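Local coordinates for diaminobutyrate-pyruvate transaminase and L-2,4-diaminobutyrate decarboxylase (Vibrio parahaemolyticus, PDB 2QMA), which probably acts through this C-terminal domain as a pyridoxal-phosphate-dependent decarboxylase of the glutamate decarboxylase kind, within a longer protein that also carries an aminotransferase part, at residues H398-T403 against I472-T478; I182-S187 against L196-A200; V141-V145 against F375-F381; K325-Q329 against L392-Y396. The contacts are given in a common frame with arbitrary orientation. Residues are numbered along the deposited sequence.

How the interactions relate
From the N terminus, V141-V145 on helix 136-152 opens interaction 3, to be packed on helix 377-386. Nested inside it, interaction 2 closes a short loop, I182-S187 to L196-A200, holding the end region of helix 167-187 to the loop before strand 203-208. K325-Q329 then opens interaction 4; F375-F381 closes interaction 3 and L392-Y396 closes interaction 4, so these two cross. Interaction 1 follows in series, H398-T403 to I472-T478, reaching the loop after strand 465-471. Interactions 1 and 4 use the same helix, 389-411, and touch through Y328 OH and L473 O (2.8 Å). Together they tie the predicted cofactor-lysine loop to the four-stranded C-terminal sheet region.

Interaction 1 of 4, residues H398-T403 against I472-T478; sequences HLLAQT and ILNPCLT
Just under two turns of helix, H398-T403 within helix 389-411, face an irregular connection, I472-T478, burying 382 Å² in total. L399 and P475 are nearest in register (CA-CA 6.2 Å), with Q402 opposite T478 (8.7 Å). L399, in the m,t rotamer, sends CD2 to I472 CG2 (3.8 Å) and to P475 CA (4.0 Å), while its CD1 meets L473 O at 3.5 Å. Q402 is extended (t,t, chi3 82°), which carries NE2 to L477 O at 3.1 Å in a nearly straight hydrogen bond (170°). T403 takes m, so OG1 turns back to donate to L399 O (2.7 Å), and I472 CD1 (I472 is m,t) lies 3.4 Å from that OG1. The loop links strand 465-471 of the antiparallel C-terminal sheet to helix 479-495, whose N-cap position is T478; the contact thus seats helix 389-411 against the small domain, as in fold-type I pyridoxal-phosphate enzymes. N474, t, forms an Asx turn, OD1 accepting from C476 N at 2.8 Å. H398, also t, places CE1 3.2 Å from P475 O, while its ND1, 3.5 Å from that O, is too poorly angled to hydrogen-bond; P475 O and L477 O both accept from Q16 of the second subunit.

Interaction 2 of 4, residues I182-S187 against L196-A200; sequences IADKLS and LPDYA
This contact closes the connection from helix 167-187, by way of the short helix 191-194, to strand 203-208 in the alpha/beta large domain. I182-L186 is helical, with a backbone bond from L186 N to I182 O (2.8 Å); S187, at phi/psi -144/17, bonds through its N to A183 O (3.2 Å). L196-P197 has polyproline-II-like angles, after which the chain turns, A200 N bonding P197 O at 3.0 Å. The nearest CA pair is A183 and P197, 6.9 Å apart.

Apolar packing comes from A183 CB on P197 CG (4.0 Å) and L186 CD1, in an m,t side chain, near Y199 CE1 (4.1 Å). L186 and Y199 also both touch I258 of strand 258-265. Y199, chi1 p and chi2 83°, points its ring end-on at the helix, bringing OH to 3.2 Å from A183 CA and 3.7 Å from L186 CB. The cross-segment hydrogen bond is hydroxyl to hydroxyl: with chi1 of S187 at 58°, its OG lies 2.8 Å from Y199 OH.

Interaction 3 of 4, residues V141-V145 against F375-F381; sequences VEQKV and FDALKVF. With EDO (1,2-ethanediol), chain C.
A buried helix-helix packing site in the large domain, backed by the second subunit, joins V141-V145 of helix 136-152 to F375-F381, which leads into helix 377-386. The short axes approach to 9.0 Å and cross at 56°. Close CA pairs set the register: E142-A377 5.2 Å, V145-F381 6.1 Å and V141-L378 6.8 Å. A377 is small, its CB 3.7 Å from E142 CA. V141, rotamer t, places CG1 3.5 Å from F375 CE1 at that ring's edge and 3.6 Å from F381 CB; CG1 also makes a CH-pi contact over the F381 face, 4.1 Å from the centroid and 29° off the normal. V145, also t, lays CG2 3.7 Å from F381 CB and CG1 3.9 Å from V380 CG1. One water spans the helices, donating to E142 OE1 (2.7 Å) and accepting from A377 N (3.0 Å), while E142 OE1 also pairs with K373. K144 NZ hydrogen-bonds O2 (2.7 Å) and O1 (2.9 Å) of an ethanediol probably left from crystallisation, and N69 O of the second subunit. V87 and V91 of that subunit complete the apolar cluster, an interface-side helix packing consistent with the large domain of a dimeric fold-type I pyridoxal-phosphate enzyme.

Interaction 4 of 4, residues K325-Q329 against L392-Y396; sequences KLFYQ and LGDMY
The turn that begins at K325, the lysine predicted to carry pyridoxal phosphate but unmodified here, fits against one helical turn, L392-Y396, of helix 389-411. K325 to Y328 form a type I turn, closed by Y328 N to K325 O (3.1 Å); Y328 then adopts positive phi (65/16), and its side chain starts toward the helix. F327-L392 (CA-CA 7.4 Å) and L326-Y396 (8.3 Å) set the register. In shape, the ring of Y396 (chi1 m, chi2 -34°) is a bump lodged in a hollow between L326 and Y328: CE1 lies 3.7 Å from L326 CG and 3.9 Å from Y328 CE2. L392, m,t, is a second bump, its CD2 3.9 Å from Y328 CD2 at the ring edge and its CD1 4.4 Å from F327 CD1. M395, a selenomethionine in m,t,t, contributes a Met-aromatic contact: SE is 3.8 Å from Y328 CE2 and 5.0 Å from that ring's centroid, obliquely placed at 58° from the normal. F23 of the second subunit meets the Y328 ring edge-to-face, and Y328 OH bonds L473 O. Across the two segments one hydrogen bond forms, Y396 OH donating to L326 O at 2.6 Å. Such a short bond within an otherwise apolar, buried contact satisfies a backbone carbonyl immediately after K325, so the chemistry implies that helix 389-411 helps fix the course of the predicted cofactor loop.

Interaction 1 of 4, residues H398-T403 against I472-T478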
loop_
_atom_site.group_PDB
_atom_site.type_symbol
_atom_site.label_atom_id
_atom_site.label_comp_id
_atom_site.label_asym_id
_atom_site.label_seq_id
_atom_site.Cartn_x
_atom_site.Cartn_y
_atom_site.Cartn_z
ATOM N N HIS A 398 -14.614 6.953 25.861
ATOM C CA HIS A 398 -15.985 6.455 25.649
ATOM C C HIS A 398 -16.072 4.961 25.304
ATOM O O HIS A 398 -16.888 4.201 25.874
ATOM C CB HIS A 398 -16.663 7.265 24.555
ATOM C CG HIS A 398 -17.964 6.676 24.128
ATOM N ND1 HIS A 398 -18.113 5.958 22.959
ATOM C CD2 HIS A 398 -19.152 6.612 24.772
ATOM C CE1 HIS A 398 -19.361 5.532 22.869
ATOM N NE2 HIS A 398 -20.013 5.918 23.958
ATOM N N LEU A 399 -15.241 4.554 24.347
ATOM C CA LEU A 399 -15.263 3.213 23.846
ATOM C C LEU A 399 -14.896 2.263 24.966
ATOM O O LEU A 399 -15.522 1.234 25.090
ATOM C CB LEU A 399 -14.305 3.054 22.664
ATOM C CG LEU A 399 -14.702 3.645 21.304
ATOM C CD1 LEU A 399 -13.584 3.451 20.278
ATOM C CD2 LEU A 399 -16.007 3.016 20.809
ATOM N N LEU A 400 -13.890 2.614 25.782
ATOM C CA LEU A 400 -13.463 1.738 26.875
ATOM C C LEU A 400 -14.559 1.628 27.918
ATOM O O LEU A 400 -14.864 0.522 28.424
ATOM C CB LEU A 400 -12.157 2.244 27.525
ATOM C CG LEU A 400 -10.883 1.656 26.858
ATOM C CD1 LEU A 400 -10.825 1.969 25.381
ATOM C CD2 LEU A 400 -9.559 2.110 27.560
ATOM N N ALA A 401 -15.204 2.750 28.213
ATOM C CA ALA A 401 -16.314 2.700 29.171
ATOM C C ALA A 401 -17.474 1.873 28.636
ATOM O O ALA A 401 -18.088 1.117 29.399
ATOM C CB ALA A 401 -16.806 4.106 29.546
ATOM N N GLN A 402 -17.826 2.077 27.364
ATOM C CA GLN A 402 -18.986 1.392 26.770
ATOM C C GLN A 402 -18.768 -0.111 26.672
ATOM O O GLN A 402 -19.688 -0.903 26.871
ATOM C CB GLN A 402 -19.272 1.940 25.379
ATOM C CG GLN A 402 -20.398 1.254 24.664
ATOM C CD GLN A 402 -20.834 2.066 23.502
ATOM O OE1 GLN A 402 -20.211 2.008 22.440
ATOM N NE2 GLN A 402 -21.922 2.848 23.679
ATOM N N THR A 403 -17.545 -0.499 26.340
ATOM C CA THR A 403 -17.200 -1.906 26.282
ATOM C C THR A 403 -17.473 -2.575 27.638
ATOM O O THR A 403 -17.964 -3.701 27.662
ATOM C CB THR A 403 -15.715 -2.084 25.826
ATOM O OG1 THR A 403 -15.548 -1.459 24.545
ATOM C CG2 THR A 403 -15.331 -3.544 25.758
ATOM N N ILE A 472 -15.734 -3.172 19.137
ATOM C CA ILE A 472 -16.439 -1.889 19.165
ATOM C C ILE A 472 -15.533 -0.736 18.717
ATOM O O ILE A 472 -14.530 -0.401 19.375
ATOM C CB ILE A 472 -17.045 -1.571 20.552
ATOM C CG1 ILE A 472 -17.844 -2.773 21.087
ATOM C CG2 ILE A 472 -17.921 -0.282 20.454
ATOM C CD1 ILE A 472 -18.079 -2.751 22.636
ATOM N N LEU A 473 -15.865 -0.139 17.585
ATOM C CA LEU A 473 -15.039 0.953 17.073
ATOM C C LEU A 473 -15.813 2.224 16.903
ATOM O O LEU A 473 -15.323 3.294 17.214
ATOM C CB LEU A 473 -14.357 0.610 15.748
ATOM C CG LEU A 473 -13.274 -0.482 15.687
ATOM C CD1 LEU A 473 -12.687 -0.611 14.265
ATOM C CD2 LEU A 473 -12.162 -0.274 16.745
ATOM N N ASN A 474 -17.020 2.106 16.367
ATOM C CA ASN A 474 -17.851 3.278 16.113
ATOM C C ASN A 474 -18.158 3.967 17.464
ATOM O O ASN A 474 -18.714 3.328 18.367
ATOM C CB ASN A 474 -19.122 2.844 15.395
ATOM C CG ASN A 474 -19.984 4.004 14.953
ATOM O OD1 ASN A 474 -19.907 5.116 15.496
ATOM N ND2 ASN A 474 -20.832 3.752 13.957
ATOM N N PRO A 475 -17.757 5.254 17.616
ATOM C CA PRO A 475 -17.956 5.930 18.906
ATOM C C PRO A 475 -19.373 6.489 19.073
ATOM O O PRO A 475 -19.673 7.158 20.076
ATOM C CB PRO A 475 -16.878 7.029 18.885
ATOM C CG PRO A 475 -16.779 7.417 17.406
ATOM C CD PRO A 475 -17.111 6.138 16.629
ATOM N N CYS A 476 -20.251 6.184 18.104
ATOM C CA CYS A 476 -21.590 6.814 18.027
ATOM C C CYS A 476 -22.746 5.871 18.349
ATOM O O CYS A 476 -23.906 6.211 18.163
ATOM C CB CYS A 476 -21.771 7.421 16.617
ATOM S SG CYS A 476 -20.694 8.828 16.286
ATOM N N LEU A 477 -22.416 4.678 18.815
ATOM C CA LEU A 477 -23.365 3.644 19.223
ATOM C C LEU A 477 -23.942 3.903 20.613
ATOM O O LEU A 477 -23.286 4.494 21.452
ATOM C CB LEU A 477 -22.649 2.285 19.228
ATOM C CG LEU A 477 -21.946 1.851 17.934
ATOM C CD1 LEU A 477 -21.183 0.526 18.155
ATOM C CD2 LEU A 477 -22.910 1.734 16.758
ATOM N N THR A 478 -25.185 3.454 20.836
ATOM C CA THR A 478 -25.897 3.697 22.094
ATOM C C THR A 478 -26.243 2.369 22.741
ATOM O O THR A 478 -26.134 1.316 22.111
ATOM C CB THR A 478 -27.239 4.472 21.847
ATOM O OG1 THR A 478 -28.032 3.709 20.942
ATOM C CG2 THR A 478 -26.989 5.822 21.224
#

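Interaction 2 of 4, residues I182-S187 against L196-A200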
loop_
_atom_site.group_PDB
_atom_site.type_symbol
_atom_site.label_atom_id
_atom_site.label_comp_id
_atom_site.label_asym_id
_atom_site.label_seq_id
_atom_site.Cartn_x
_atom_site.Cartn_y
_atom_site.Cartn_z
ATOM N N ILE A 182 21.020 -6.571 14.747
ATOM C CA ILE A 182 21.716 -7.511 15.617
ATOM C C ILE A 182 22.948 -8.073 14.893
ATOM O O ILE A 182 23.970 -8.240 15.557
ATOM C CB ILE A 182 20.835 -8.690 16.097
ATOM C CG1 ILE A 182 21.530 -9.441 17.273
ATOM C CG2 ILE A 182 20.517 -9.670 14.973
ATOM C CD1 ILE A 182 21.807 -8.577 18.514
ATOM N N ALA A 183 22.839 -8.376 13.576
ATOM C CA ALA A 183 24.034 -8.822 12.819
ATOM C C ALA A 183 25.105 -7.742 12.807
ATOM O O ALA A 183 26.332 -8.034 12.868
ATOM C CB ALA A 183 23.703 -9.274 11.372
ATOM N N ASP A 184 24.681 -6.483 12.716
ATOM C CA ASP A 184 25.665 -5.378 12.737
ATOM C C ASP A 184 26.325 -5.306 14.120
ATOM O O ASP A 184 27.542 -5.128 14.257
ATOM C CB ASP A 184 24.983 -4.047 12.434
ATOM C CG ASP A 184 25.959 -2.878 12.486
ATOM O OD1 ASP A 184 26.947 -2.949 11.761
ATOM O OD2 ASP A 184 25.758 -1.947 13.287
ATOM N N LYS A 185 25.517 -5.447 15.156
ATOM C CA LYS A 185 26.046 -5.375 16.535
ATOM C C LYS A 185 26.983 -6.563 16.851
ATOM O O LYS A 185 28.099 -6.350 17.331
ATOM C CB LYS A 185 24.887 -5.271 17.537
ATOM C CG LYS A 185 25.280 -5.286 19.004
ATOM C CD LYS A 185 24.062 -5.764 19.834
ATOM C CE LYS A 185 23.261 -4.605 20.389
ATOM N NZ LYS A 185 24.082 -3.529 21.032
ATOM N N LEU A 186 26.557 -7.793 16.562
ATOM C CA LEU A 186 27.374 -8.981 16.927
ATOM C C LEU A 186 28.696 -9.156 16.135
ATOM O O LEU A 186 29.727 -9.554 16.709
ATOM C CB LEU A 186 26.521 -10.281 16.928
ATOM C CG LEU A 186 25.319 -10.303 17.896
ATOM C CD1 LEU A 186 24.532 -11.633 17.854
ATOM C CD2 LEU A 186 25.678 -9.951 19.351
ATOM N N SER A 187 28.678 -8.876 14.829
ATOM C CA SER A 187 29.820 -9.185 13.979
ATOM C C SER A 187 30.062 -8.142 12.882
ATOM O O SER A 187 30.793 -8.398 11.902
ATOM C CB SER A 187 29.647 -10.593 13.380
ATOM O OG SER A 187 28.432 -10.687 12.638
ATOM N N LEU A 196 22.033 -13.211 5.243
ATOM C CA LEU A 196 22.088 -13.585 6.662
ATOM C C LEU A 196 23.485 -14.084 7.063
ATOM O O LEU A 196 24.089 -14.835 6.318
ATOM C CB LEU A 196 21.036 -14.690 6.932
ATOM C CG LEU A 196 19.590 -14.377 6.597
ATOM C CD1 LEU A 196 18.782 -15.635 7.013
ATOM C CD2 LEU A 196 19.107 -13.030 7.300
ATOM N N PRO A 197 23.940 -13.753 8.273
ATOM C CA PRO A 197 25.184 -14.318 8.851
ATOM C C PRO A 197 25.067 -15.841 9.109
ATOM O O PRO A 197 23.937 -16.372 9.181
ATOM C CB PRO A 197 25.339 -13.490 10.141
ATOM C CG PRO A 197 23.925 -13.180 10.568
ATOM C CD PRO A 197 23.262 -12.860 9.229
ATOM N N ASP A 198 26.189 -16.550 9.265
ATOM C CA ASP A 198 26.127 -18.021 9.530
ATOM C C ASP A 198 25.440 -18.403 10.844
ATOM O O ASP A 198 24.910 -19.495 10.974
ATOM C CB ASP A 198 27.498 -18.778 9.421
ATOM C CG ASP A 198 27.308 -20.365 9.514
ATOM O OD1 ASP A 198 26.648 -20.952 8.632
ATOM O OD2 ASP A 198 27.763 -21.031 10.485
ATOM N N TYR A 199 25.414 -17.486 11.810
ATOM C CA TYR A 199 24.708 -17.737 13.050
ATOM C C TYR A 199 23.207 -17.413 12.997
ATOM O O TYR A 199 22.525 -17.476 14.013
ATOM C CB TYR A 199 25.387 -16.982 14.204
ATOM C CG TYR A 199 25.552 -15.483 13.994
ATOM C CD1 TYR A 199 24.497 -14.600 14.274
ATOM C CD2 TYR A 199 26.756 -14.941 13.523
ATOM C CE1 TYR A 199 24.634 -13.225 14.097
ATOM C CE2 TYR A 199 26.889 -13.550 13.371
ATOM C CZ TYR A 199 25.799 -12.718 13.654
ATOM O OH TYR A 199 25.869 -11.350 13.488
ATOM N N ALA A 200 22.675 -17.085 11.817
ATOM C CA ALA A 200 21.239 -16.716 11.709
ATOM C C ALA A 200 20.280 -17.778 12.271
ATOM O O ALA A 200 19.170 -17.452 12.711
ATOM C CB ALA A 200 20.850 -16.417 10.253
#

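Interaction 3 of 4, residues V141-V145 against F375-F381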
loop_
_atom_site.group_PDB
_atom_site.type_symbol
_atom_site.label_atom_id
_atom_site.label_comp_id
_atom_site.label_asym_id
_atom_site.label_seq_id
_atom_site.Cartn_x
_atom_site.Cartn_y
_atom_site.Cartn_z
ATOM N N VAL A 141 4.438 17.419 4.295
ATOM C CA VAL A 141 3.243 17.001 5.055
ATOM C C VAL A 141 3.526 15.698 5.799
ATOM O O VAL A 141 3.319 15.635 7.006
ATOM C CB VAL A 141 1.978 16.867 4.175
ATOM C CG1 VAL A 141 0.815 16.164 4.910
ATOM C CG2 VAL A 141 1.532 18.299 3.645
ATOM N N GLU A 142 3.987 14.673 5.068
ATOM C CA GLU A 142 4.367 13.395 5.692
ATOM C C GLU A 142 5.389 13.603 6.842
ATOM O O GLU A 142 5.191 13.072 7.960
ATOM C CB GLU A 142 4.911 12.374 4.674
ATOM C CG GLU A 142 5.146 11.044 5.396
ATOM C CD GLU A 142 5.416 9.846 4.537
ATOM O OE1 GLU A 142 4.711 9.625 3.524
ATOM O OE2 GLU A 142 6.314 9.075 4.955
ATOM N N GLN A 143 6.478 14.351 6.593
ATOM C CA GLN A 143 7.462 14.544 7.660
ATOM C C GLN A 143 6.874 15.266 8.901
ATOM O O GLN A 143 7.178 14.924 10.037
ATOM C CB GLN A 143 8.710 15.268 7.163
ATOM C CG GLN A 143 9.858 15.215 8.206
ATOM C CD GLN A 143 10.428 13.794 8.424
ATOM O OE1 GLN A 143 10.825 13.124 7.479
ATOM N NE2 GLN A 143 10.465 13.348 9.681
ATOM N N LYS A 144 6.045 16.262 8.660
ATOM C CA LYS A 144 5.343 17.015 9.712
ATOM C C LYS A 144 4.530 16.046 10.604
ATOM O O LYS A 144 4.597 16.123 11.839
ATOM C CB LYS A 144 4.408 18.054 9.049
ATOM C CG LYS A 144 3.379 18.749 9.953
ATOM C CD LYS A 144 3.977 19.438 11.189
ATOM C CE LYS A 144 2.942 20.404 11.794
ATOM N NZ LYS A 144 3.349 20.969 13.148
ATOM N N VAL A 145 3.728 15.188 9.953
ATOM C CA VAL A 145 2.855 14.234 10.663
ATOM C C VAL A 145 3.737 13.242 11.430
ATOM O O VAL A 145 3.446 12.896 12.596
ATOM C CB VAL A 145 1.908 13.478 9.686
ATOM C CG1 VAL A 145 1.235 12.275 10.369
ATOM C CG2 VAL A 145 0.881 14.395 9.044
ATOM N N PHE A 375 0.074 9.208 -0.935
ATOM C CA PHE A 375 0.093 10.311 0.026
ATOM C C PHE A 375 -0.926 10.058 1.168
ATOM O O PHE A 375 -1.783 10.901 1.464
ATOM C CB PHE A 375 -0.180 11.615 -0.788
ATOM C CG PHE A 375 -0.078 12.920 0.015
ATOM C CD1 PHE A 375 0.501 12.969 1.287
ATOM C CD2 PHE A 375 -0.538 14.107 -0.556
ATOM C CE1 PHE A 375 0.592 14.182 1.997
ATOM C CE2 PHE A 375 -0.449 15.331 0.151
ATOM C CZ PHE A 375 0.120 15.353 1.426
ATOM N N ASP A 376 -0.827 8.908 1.825
ATOM C CA ASP A 376 -1.740 8.617 2.927
ATOM C C ASP A 376 -1.651 9.589 4.157
ATOM O O ASP A 376 -2.607 9.736 4.947
ATOM C CB ASP A 376 -1.555 7.161 3.404
ATOM C CG ASP A 376 -2.002 6.153 2.369
ATOM O OD1 ASP A 376 -3.073 6.389 1.792
ATOM O OD2 ASP A 376 -1.270 5.146 2.120
ATOM N N ALA A 377 -0.500 10.214 4.323
ATOM C CA ALA A 377 -0.246 11.043 5.512
ATOM C C ALA A 377 -1.193 12.246 5.487
ATOM O O ALA A 377 -1.422 12.883 6.529
ATOM C CB ALA A 377 1.199 11.492 5.543
ATOM N N LEU A 378 -1.770 12.534 4.313
ATOM C CA LEU A 378 -2.680 13.708 4.183
ATOM C C LEU A 378 -3.895 13.480 5.060
ATOM O O LEU A 378 -4.364 14.404 5.721
ATOM C CB LEU A 378 -3.069 14.037 2.723
ATOM C CG LEU A 378 -4.017 15.264 2.533
ATOM C CD1 LEU A 378 -3.333 16.584 2.901
ATOM C CD2 LEU A 378 -4.619 15.384 1.090
ATOM N N LYS A 379 -4.351 12.224 5.129
ATOM C CA LYS A 379 -5.480 11.841 5.955
ATOM C C LYS A 379 -5.252 12.285 7.417
ATOM O O LYS A 379 -6.117 12.952 7.975
ATOM C CB LYS A 379 -5.706 10.330 5.920
ATOM C CG LYS A 379 -5.955 9.762 4.529
ATOM C CD LYS A 379 -5.753 8.232 4.571
ATOM C CE LYS A 379 -5.651 7.687 3.217
ATOM N NZ LYS A 379 -5.779 6.198 3.227
ATOM N N VAL A 380 -4.110 11.913 8.009
ATOM C CA VAL A 380 -3.853 12.245 9.410
ATOM C C VAL A 380 -3.667 13.769 9.529
ATOM O O VAL A 380 -4.121 14.387 10.510
ATOM C CB VAL A 380 -2.622 11.508 9.984
ATOM C CG1 VAL A 380 -2.453 11.820 11.476
ATOM C CG2 VAL A 380 -2.707 9.983 9.756
ATOM N N PHE A 381 -2.977 14.378 8.562
ATOM C CA PHE A 381 -2.698 15.816 8.593
ATOM C C PHE A 381 -4.026 16.575 8.654
ATOM O O PHE A 381 -4.192 17.476 9.492
ATOM C CB PHE A 381 -1.834 16.205 7.378
ATOM C CG PHE A 381 -1.479 17.670 7.277
ATOM C CD1 PHE A 381 -0.483 18.219 8.070
ATOM C CD2 PHE A 381 -2.077 18.474 6.309
ATOM C CE1 PHE A 381 -0.103 19.548 7.921
ATOM C CE2 PHE A 381 -1.704 19.808 6.172
ATOM C CZ PHE A 381 -0.715 20.337 6.970
HETATM C C1 EDO C . 6.396 19.596 14.722
HETATM O O1 EDO C . 6.179 20.326 13.486
HETATM C C2 EDO C . 5.348 18.519 14.994
HETATM O O2 EDO C . 4.029 19.063 14.991
HETATM O O HOH W 1 2.094 9.589 2.983
#

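Interaction 4 of 4, residues K325-Q329 against L392-Y396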
loop_
_atom_site.group_PDB
_atom_site.type_symbol
_atom_site.label_atom_id
_atom_site.label_comp_id
_atom_site.label_asym_id
_atom_site.label_seq_id
_atom_site.Cartn_x
_atom_site.Cartn_y
_atom_site.Cartn_z
ATOM N N LYS A 325 -7.065 1.680 11.798
ATOM C CA LYS A 325 -7.827 0.985 12.814
ATOM C C LYS A 325 -8.538 2.044 13.702
ATOM O O LYS A 325 -9.513 2.695 13.264
ATOM C CB LYS A 325 -6.956 -0.031 13.592
ATOM C CG LYS A 325 -6.592 -1.279 12.757
ATOM C CD LYS A 325 -5.573 -2.162 13.458
ATOM C CE LYS A 325 -5.486 -3.555 12.875
ATOM N NZ LYS A 325 -4.810 -3.739 11.565
ATOM N N LEU A 326 -8.050 2.251 14.918
ATOM C CA LEU A 326 -8.792 3.048 15.874
ATOM C C LEU A 326 -8.666 4.558 15.641
ATOM O O LEU A 326 -9.388 5.351 16.254
ATOM C CB LEU A 326 -8.312 2.666 17.276
ATOM C CG LEU A 326 -9.142 2.782 18.541
ATOM C CD1 LEU A 326 -10.601 2.335 18.418
ATOM C CD2 LEU A 326 -8.363 2.080 19.701
ATOM N N PHE A 327 -7.776 4.973 14.741
ATOM C CA PHE A 327 -7.743 6.402 14.333
ATOM C C PHE A 327 -8.756 6.749 13.216
ATOM O O PHE A 327 -8.847 7.907 12.775
ATOM C CB PHE A 327 -6.368 6.804 13.830
ATOM C CG PHE A 327 -5.276 6.899 14.896
ATOM C CD1 PHE A 327 -4.876 8.142 15.413
ATOM C CD2 PHE A 327 -4.567 5.752 15.286
ATOM C CE1 PHE A 327 -3.811 8.236 16.342
ATOM C CE2 PHE A 327 -3.537 5.828 16.202
ATOM C CZ PHE A 327 -3.141 7.077 16.726
ATOM N N TYR A 328 -9.494 5.741 12.757
ATOM C CA TYR A 328 -10.584 5.911 11.768
ATOM C C TYR A 328 -10.206 6.393 10.364
ATOM O O TYR A 328 -11.073 6.829 9.598
ATOM C CB TYR A 328 -11.621 6.875 12.337
ATOM C CG TYR A 328 -12.096 6.482 13.713
ATOM C CD1 TYR A 328 -12.860 5.321 13.903
ATOM C CD2 TYR A 328 -11.871 7.322 14.810
ATOM C CE1 TYR A 328 -13.351 4.972 15.167
ATOM C CE2 TYR A 328 -12.382 6.979 16.106
ATOM C CZ TYR A 328 -13.102 5.791 16.256
ATOM O OH TYR A 328 -13.584 5.435 17.491
ATOM N N GLN A 329 -8.918 6.318 10.024
ATOM C CA GLN A 329 -8.478 6.683 8.688
ATOM C C GLN A 329 -8.858 5.582 7.683
ATOM O O GLN A 329 -8.918 4.409 8.051
ATOM C CB GLN A 329 -6.945 6.950 8.679
ATOM C CG GLN A 329 -6.545 8.000 9.749
ATOM C CD GLN A 329 -7.359 9.304 9.632
ATOM O OE1 GLN A 329 -7.115 10.117 8.740
ATOM N NE2 GLN A 329 -8.343 9.481 10.514
ATOM N N LEU A 392 -10.440 12.687 19.502
ATOM C CA LEU A 392 -10.165 11.235 19.341
ATOM C C LEU A 392 -9.918 10.590 20.729
ATOM O O LEU A 392 -10.422 9.514 21.020
ATOM C CB LEU A 392 -8.978 10.977 18.400
ATOM C CG LEU A 392 -9.144 11.379 16.916
ATOM C CD1 LEU A 392 -7.809 11.318 16.134
ATOM C CD2 LEU A 392 -10.205 10.514 16.216
ATOM N N GLY A 393 -9.139 11.259 21.572
ATOM C CA GLY A 393 -8.920 10.778 22.933
ATOM C C GLY A 393 -10.228 10.563 23.660
ATOM O O GLY A 393 -10.460 9.505 24.266
ATOM N N ASP A 394 -11.103 11.549 23.566
ATOM C CA ASP A 394 -12.443 11.454 24.195
ATOM C C ASP A 394 -13.283 10.270 23.655
ATOM O O ASP A 394 -13.969 9.576 24.429
ATOM C CB ASP A 394 -13.216 12.767 24.053
ATOM C CG ASP A 394 -12.596 13.939 24.809
ATOM O OD1 ASP A 394 -11.653 13.795 25.619
ATOM O OD2 ASP A 394 -13.074 15.060 24.565
HETATM N N MSE A 395 -13.210 10.028 22.343
HETATM C CA MSE A 395 -13.879 8.874 21.737
HETATM C C MSE A 395 -13.385 7.570 22.349
HETATM O O MSE A 395 -14.166 6.647 22.603
HETATM C CB MSE A 395 -13.694 8.865 20.209
HETATM C CG MSE A 395 -14.321 10.079 19.499
HETATM SE SE MSE A 395 -14.026 10.103 17.625
HETATM C CE MSE A 395 -14.471 11.924 17.218
ATOM N N TYR A 396 -12.077 7.491 22.592
ATOM C CA TYR A 396 -11.478 6.238 23.080
ATOM C C TYR A 396 -11.859 6.006 24.531
ATOM O O TYR A 396 -12.157 4.871 24.892
ATOM C CB TYR A 396 -9.947 6.210 22.899
ATOM C CG TYR A 396 -9.505 6.501 21.488
ATOM C CD1 TYR A 396 -10.273 6.085 20.407
ATOM C CD2 TYR A 396 -8.327 7.216 21.232
ATOM C CE1 TYR A 396 -9.902 6.395 19.084
ATOM C CE2 TYR A 396 -7.919 7.502 19.907
ATOM C CZ TYR A 396 -8.712 7.093 18.841
ATOM O OH TYR A 396 -8.311 7.376 17.540
#